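Local coordinates for acetylated cis-Golgi protein, involved in ER-to-Golgi transport (Saccharomyces cerevisiae, PDB 6G8Y) that probably takes part in ER-to-Golgi transport as the yeast relative of GRASP65, through PDZ domains thought to bind golgin partners, at residues A[63-66]-A[67-70]. Sequence-based numbering, arbitrary orientation.
Sequences IFNE and HCGR
At the C-terminal end of helix 57-66, the imidazole of His-67 folds back on the last turn and hydrogen-bonds to the main-chain carbonyl of Ile-63. ND1 donates to Ile-63 O at 2.8 Å, nearly straight (165° at the hydrogen), with the oxygen only 7° out of the ring plane; with chi1 at -69°, CG lies beside the backbone N and the ring edge swings toward that carbonyl. Two main-chain bonds of the i to i+3 kind cross the same turn: His-67 N to Phe-64 O (2.9 Å) and Cys-68 N to Asn-65 O (3.2 Å). From His-67 to Arg-70 the chain then makes a type II beta turn, closed by Arg-70 N to His-67 O at 3.0 Å, Gly-69 at positive phi; it leads into strand 71-78 of the PDZ domain. Arg-70 reaches back, its NH2 donating to Glu-66 O (3.1 Å) from above the carbonyl plane, while a water links that oxygen to Cys-68 O and Arg-70 NE. Arg-70 NH2 also lies 3.8 Å above one face of the buried imidazole, offset toward its rim. Replacing His-67 by alanine would probably leave Ile-63 O without its side-chain donor and remove the ring beneath Arg-70 NH2. His-67 also touches Leu-72 and Ile-91.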
loop_
_atom_site.group_PDB
_atom_site.type_symbol
_atom_site.label_atom_id
_atom_site.label_comp_id
_atom_site.label_asym_id
_atom_site.label_seq_id
_atom_site.Cartn_x
_atom_site.Cartn_y
_atom_site.Cartn_z
ATOM N N ILE A 63 -6.885 10.633 -3.426
ATOM C CA ILE A 63 -6.413 10.534 -2.056
ATOM C C ILE A 63 -5.148 11.358 -1.891
ATOM O O ILE A 63 -5.010 12.141 -0.941
ATOM C CB ILE A 63 -6.136 9.066 -1.671
ATOM C CG1 ILE A 63 -7.443 8.280 -1.575
ATOM C CG2 ILE A 63 -5.401 8.960 -0.344
ATOM C CD1 ILE A 63 -7.280 6.780 -1.643
ATOM N N PHE A 64 -4.185 11.163 -2.780
ATOM C CA PHE A 64 -2.918 11.927 -2.701
ATOM C C PHE A 64 -3.165 13.429 -2.826
ATOM O O PHE A 64 -2.601 14.229 -2.058
ATOM C CB PHE A 64 -1.896 11.390 -3.726
ATOM C CG PHE A 64 -1.099 10.223 -3.217
ATOM C CD1 PHE A 64 -1.682 8.998 -2.951
ATOM C CD2 PHE A 64 0.252 10.383 -2.971
ATOM C CE1 PHE A 64 -0.925 7.952 -2.445
ATOM C CE2 PHE A 64 1.010 9.333 -2.483
ATOM C CZ PHE A 64 0.416 8.131 -2.187
ATOM N N ASN A 65 -4.035 13.808 -3.748
ATOM C CA ASN A 65 -4.236 15.247 -3.981
ATOM C C ASN A 65 -4.988 15.903 -2.812
ATOM O O ASN A 65 -4.743 17.075 -2.504
ATOM C CB ASN A 65 -4.851 15.498 -5.358
ATOM C CG ASN A 65 -3.839 15.312 -6.486
ATOM O OD1 ASN A 65 -2.595 15.333 -6.273
ATOM N ND2 ASN A 65 -4.345 15.140 -7.685
ATOM N N GLU A 66 -5.786 15.139 -2.080
ATOM C CA GLU A 66 -6.392 15.660 -0.847
ATOM C C GLU A 66 -5.352 15.993 0.225
ATOM O O GLU A 66 -5.598 16.780 1.137
ATOM C CB GLU A 66 -7.422 14.671 -0.314
ATOM C CG GLU A 66 -8.761 14.807 -1.034
ATOM C CD GLU A 66 -9.710 13.643 -0.846
ATOM O OE1 GLU A 66 -10.500 13.376 -1.783
ATOM O OE2 GLU A 66 -9.695 13.006 0.224
ATOM N N HIS A 67 -4.171 15.406 0.111
ATOM C CA HIS A 67 -3.089 15.616 1.063
ATOM C C HIS A 67 -1.978 16.522 0.541
ATOM O O HIS A 67 -0.940 16.635 1.175
ATOM C CB HIS A 67 -2.517 14.247 1.454
ATOM C CG HIS A 67 -3.450 13.414 2.266
ATOM N ND1 HIS A 67 -4.506 12.702 1.738
ATOM C CD2 HIS A 67 -3.529 13.250 3.614
ATOM C CE1 HIS A 67 -5.151 12.085 2.716
ATOM N NE2 HIS A 67 -4.585 12.411 3.869
ATOM N N CYS A 68 -2.186 17.206 -0.599
ATOM C CA CYS A 68 -1.171 18.109 -1.135
ATOM C C CYS A 68 -0.812 19.147 -0.071
ATOM O O CYS A 68 -1.695 19.726 0.595
ATOM C CB CYS A 68 -1.630 18.806 -2.446
ATOM S SG CYS A 68 -1.515 17.778 -3.942
ATOM N N GLY A 69 0.484 19.337 0.134
ATOM C CA GLY A 69 0.961 20.314 1.115
ATOM C C GLY A 69 0.960 19.846 2.551
ATOM O O GLY A 69 1.220 20.638 3.454
ATOM N N ARG A 70 0.660 18.567 2.782
ATOM C CA ARG A 70 0.650 18.027 4.142
ATOM C C ARG A 70 1.085 16.561 4.077
ATOM O O ARG A 70 1.583 16.113 3.046
ATOM C CB ARG A 70 -0.714 18.259 4.825
ATOM C CG ARG A 70 -1.894 17.528 4.201
ATOM C CD ARG A 70 -3.200 17.914 4.883
ATOM N NE ARG A 70 -4.403 17.336 4.278
ATOM C CZ ARG A 70 -5.122 16.309 4.721
ATOM N NH1 ARG A 70 -4.790 15.610 5.800
ATOM N NH2 ARG A 70 -6.220 15.960 4.041
HETATM O O HOH W 1 -4.082 19.174 1.810
HETATM O O HOH W 2 -5.920 19.427 3.070
#